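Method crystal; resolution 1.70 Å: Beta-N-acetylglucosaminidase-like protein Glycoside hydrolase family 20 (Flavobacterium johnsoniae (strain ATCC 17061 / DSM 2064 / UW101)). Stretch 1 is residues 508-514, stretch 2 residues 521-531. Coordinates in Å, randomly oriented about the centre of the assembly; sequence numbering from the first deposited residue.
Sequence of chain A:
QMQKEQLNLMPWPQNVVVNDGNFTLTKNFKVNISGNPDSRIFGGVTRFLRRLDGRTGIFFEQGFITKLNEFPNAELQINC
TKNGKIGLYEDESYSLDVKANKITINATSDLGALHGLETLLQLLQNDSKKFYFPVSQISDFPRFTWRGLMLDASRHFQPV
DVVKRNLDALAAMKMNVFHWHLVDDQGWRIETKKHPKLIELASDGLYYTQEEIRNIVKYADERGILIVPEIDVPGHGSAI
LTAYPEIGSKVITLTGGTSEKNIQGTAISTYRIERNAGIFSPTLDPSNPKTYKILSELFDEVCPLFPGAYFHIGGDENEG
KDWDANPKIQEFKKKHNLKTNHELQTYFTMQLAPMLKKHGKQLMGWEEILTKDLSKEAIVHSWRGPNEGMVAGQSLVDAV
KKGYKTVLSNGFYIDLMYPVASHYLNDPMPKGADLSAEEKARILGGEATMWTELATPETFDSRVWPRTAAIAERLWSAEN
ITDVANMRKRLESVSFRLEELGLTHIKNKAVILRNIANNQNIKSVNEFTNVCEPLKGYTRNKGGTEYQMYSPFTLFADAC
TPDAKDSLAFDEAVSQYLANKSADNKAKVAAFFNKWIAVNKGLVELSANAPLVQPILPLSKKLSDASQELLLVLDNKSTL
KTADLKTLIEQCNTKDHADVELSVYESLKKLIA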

# COMPACT_ATOMS: atom_id res chain seq x y z
N ASN A 508 -8.05 3.19 -1.30
CA ASN A 508 -7.44 4.49 -1.21
C ASN A 508 -8.49 5.60 -1.40
O ASN A 508 -8.27 6.73 -0.98
CB ASN A 508 -6.25 4.64 -2.19
CG ASN A 508 -4.93 4.13 -1.63
OD1 ASN A 508 -3.80 4.32 -2.27
ND2 ASN A 508 -5.00 3.49 -0.50
N LYS A 509 -9.66 5.32 -1.99
CA LYS A 509 -10.70 6.29 -2.11
C LYS A 509 -11.17 6.73 -0.74
O LYS A 509 -11.40 7.90 -0.50
CB LYS A 509 -11.89 5.65 -2.87
CG LYS A 509 -13.11 6.52 -3.02
CD LYS A 509 -14.19 5.73 -3.71
CE LYS A 509 -15.39 6.59 -3.93
NZ LYS A 509 -16.37 5.91 -4.84
N ALA A 510 -11.24 5.79 0.21
CA ALA A 510 -11.72 6.17 1.57
C ALA A 510 -10.71 7.04 2.31
O ALA A 510 -11.10 7.87 3.11
CB ALA A 510 -12.04 4.93 2.43
N VAL A 511 -9.42 6.85 2.09
CA VAL A 511 -8.43 7.68 2.61
C VAL A 511 -8.62 9.13 2.15
O VAL A 511 -8.55 10.09 2.96
CB VAL A 511 -7.03 7.24 2.16
CG1 VAL A 511 -5.99 8.23 2.65
CG2 VAL A 511 -6.75 5.82 2.67
N ILE A 512 -8.84 9.29 0.85
CA ILE A 512 -9.09 10.62 0.27
C ILE A 512 -10.36 11.23 0.86
O ILE A 512 -10.37 12.39 1.24
CB ILE A 512 -9.15 10.57 -1.25
CG1 ILE A 512 -7.72 10.26 -1.77
CG2 ILE A 512 -9.58 11.90 -1.83
CD1 ILE A 512 -7.73 9.75 -3.20
N LEU A 513 -11.40 10.42 1.03
CA LEU A 513 -12.68 10.94 1.54
C LEU A 513 -12.51 11.38 3.01
O LEU A 513 -13.03 12.39 3.41
CB LEU A 513 -13.79 9.96 1.38
CG LEU A 513 -14.11 9.77 -0.07
CD1 LEU A 513 -15.21 8.72 -0.10
CD2 LEU A 513 -14.53 10.97 -0.88
N ARG A 514 -11.73 10.62 3.78
CA ARG A 514 -11.42 11.06 5.19
C ARG A 514 -10.66 12.36 5.21
O ARG A 514 -10.98 13.27 6.02
CB ARG A 514 -10.72 9.97 5.98
CG ARG A 514 -11.70 8.89 6.48
CD ARG A 514 -10.94 7.88 7.37
NE ARG A 514 -10.06 6.95 6.62
CZ ARG A 514 -10.42 5.83 6.01
NH1 ARG A 514 -11.68 5.47 5.93
NH2 ARG A 514 -9.51 5.11 5.37
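Stretch 2 521-531: NIKSVNEFTNV

Stretch 2 enters as a loop at N521 and I522, winds into a helix from K523 to T529, and leaves it at N530. Its axis passes 10.0 Å from that of the helix in stretch 1 at closest approach, and the N-to-C directions differ by 123°, so the two run obliquely, closer to antiparallel than parallel. The nearest backbones are those of L513 and I522, with CA atoms 6.2 Å apart.

N521 points away from stretch 1 and caps the new helix: with chi1 t, its OD1 accepts from K523 N at 3.0 Å. I522, at phi/psi -89/1, points toward stretch 1. Its chi1 is p and chi2 t, and the branched side chain spreads over the helix surface: CG2 lies 4.0 Å from L513 CB and 3.8 Å from R514 CG, while CD1 reaches A510 CB at 4.0 Å. The small methyl of A510 suits a place where another side chain lies close by.

L513, m and t, is the apolar centre of the contact. Its CD2 meets V525 CG2 at 3.7 Å and T529 CG2 at 3.9 Å, and its CD1 approaches N526 OD1 at 3.6 Å. V525 and T529, one turn apart, both point toward stretch 1 with chi1 p. This rotamer lets T529 OG1 donate to N526 O at 2.7 Å within its own helix, while its methyl faces L513.

K509 is fully extended, all four chi angles t, which carries its ammonium across to T529: NZ donates to OG1 at 2.8 Å. A water links K509 NZ to N526 OD1, at 2.8 and 2.5 Å respectively. A long, flexible lysine suits this polar margin, its methylenes spanning the gap before its charge is solvated. On the outer side, K523 NZ and E527 OE2 form a salt bridge of 3.0 Å one turn apart.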

# COMPACT_ATOMS: atom_id res chain seq x y z
N ASN A 521 -17.71 11.41 9.49
CA ASN A 521 -18.36 10.34 8.82
C ASN A 521 -18.35 10.56 7.31
O ASN A 521 -18.84 11.61 6.90
CB ASN A 521 -19.80 10.29 9.32
CG ASN A 521 -20.56 9.10 8.83
OD1 ASN A 521 -20.28 8.48 7.81
ND2 ASN A 521 -21.62 8.80 9.57
N ILE A 522 -17.80 9.63 6.55
CA ILE A 522 -17.63 9.86 5.09
C ILE A 522 -18.81 9.44 4.26
O ILE A 522 -18.79 9.60 3.08
CB ILE A 522 -16.31 9.28 4.52
CG1 ILE A 522 -16.30 7.75 4.65
CG2 ILE A 522 -15.11 9.90 5.19
CD1 ILE A 522 -15.13 7.03 3.98
N LYS A 523 -19.87 8.95 4.90
CA LYS A 523 -20.99 8.41 4.14
C LYS A 523 -21.53 9.35 3.03
O LYS A 523 -21.67 8.90 1.88
CB LYS A 523 -22.13 8.02 5.05
CG LYS A 523 -23.38 7.47 4.33
CD LYS A 523 -24.41 6.99 5.37
CE LYS A 523 -25.59 6.16 4.85
NZ LYS A 523 -26.62 7.04 4.22
N SER A 524 -21.81 10.60 3.36
CA SER A 524 -22.40 11.51 2.37
C SER A 524 -21.45 11.85 1.25
O SER A 524 -21.85 11.95 0.08
CB SER A 524 -22.88 12.76 3.07
OG SER A 524 -23.94 12.33 3.88
N VAL A 525 -20.16 12.00 1.58
CA VAL A 525 -19.19 12.30 0.51
C VAL A 525 -18.94 11.10 -0.38
O VAL A 525 -18.84 11.22 -1.59
CB VAL A 525 -17.91 12.94 1.07
CG1 VAL A 525 -17.11 12.05 1.92
CG2 VAL A 525 -17.08 13.47 -0.07
N ASN A 526 -18.92 9.91 0.20
CA ASN A 526 -18.83 8.68 -0.61
C ASN A 526 -20.05 8.52 -1.52
O ASN A 526 -19.92 8.24 -2.72
CB ASN A 526 -18.69 7.50 0.34
CG ASN A 526 -18.40 6.21 -0.41
OD1 ASN A 526 -17.44 6.09 -1.19
ND2 ASN A 526 -19.32 5.25 -0.23
N GLU A 527 -21.24 8.75 -0.98
CA GLU A 527 -22.41 8.69 -1.85
C GLU A 527 -22.37 9.70 -2.95
O GLU A 527 -22.84 9.45 -4.09
CB GLU A 527 -23.73 8.82 -1.03
CG GLU A 527 -23.90 7.67 -0.07
CD GLU A 527 -24.99 7.86 0.96
OE1 GLU A 527 -25.38 8.99 1.27
OE2 GLU A 527 -25.41 6.79 1.52
N PHE A 528 -21.86 10.89 -2.68
CA PHE A 528 -21.75 11.91 -3.75
C PHE A 528 -20.71 11.48 -4.82
O PHE A 528 -20.91 11.79 -6.00
CB PHE A 528 -21.41 13.29 -3.20
CG PHE A 528 -21.79 14.42 -4.15
CD1 PHE A 528 -23.11 14.55 -4.62
CD2 PHE A 528 -20.88 15.36 -4.55
CE1 PHE A 528 -23.41 15.52 -5.56
CE2 PHE A 528 -21.19 16.35 -5.46
CZ PHE A 528 -22.49 16.44 -5.95
N THR A 529 -19.63 10.77 -4.46
CA THR A 529 -18.74 10.28 -5.52
C THR A 529 -19.46 9.39 -6.49
O THR A 529 -19.10 9.31 -7.67
CB THR A 529 -17.51 9.51 -5.05
OG1 THR A 529 -17.95 8.23 -4.54
CG2 THR A 529 -16.74 10.25 -4.05
N ASN A 530 -20.56 8.74 -6.05
CA ASN A 530 -21.30 7.82 -6.89
C ASN A 530 -22.21 8.42 -7.95
O ASN A 530 -22.83 7.66 -8.74
CB ASN A 530 -22.03 6.78 -6.01
CG ASN A 530 -21.08 5.90 -5.24
OD1 ASN A 530 -19.95 5.65 -5.66
ND2 ASN A 530 -21.57 5.38 -4.15
N VAL A 531 -22.24 9.76 -8.06
CA VAL A 531 -22.82 10.48 -9.16
C VAL A 531 -21.88 11.42 -9.86
O VAL A 531 -22.30 12.10 -10.76
CB VAL A 531 -24.12 11.21 -8.80
CG1 VAL A 531 -25.18 10.17 -8.49
CG2 VAL A 531 -23.96 12.25 -7.66
O HOH W 1 -17.94 6.09 -7.36
O HOH W 2 -17.59 4.25 -2.88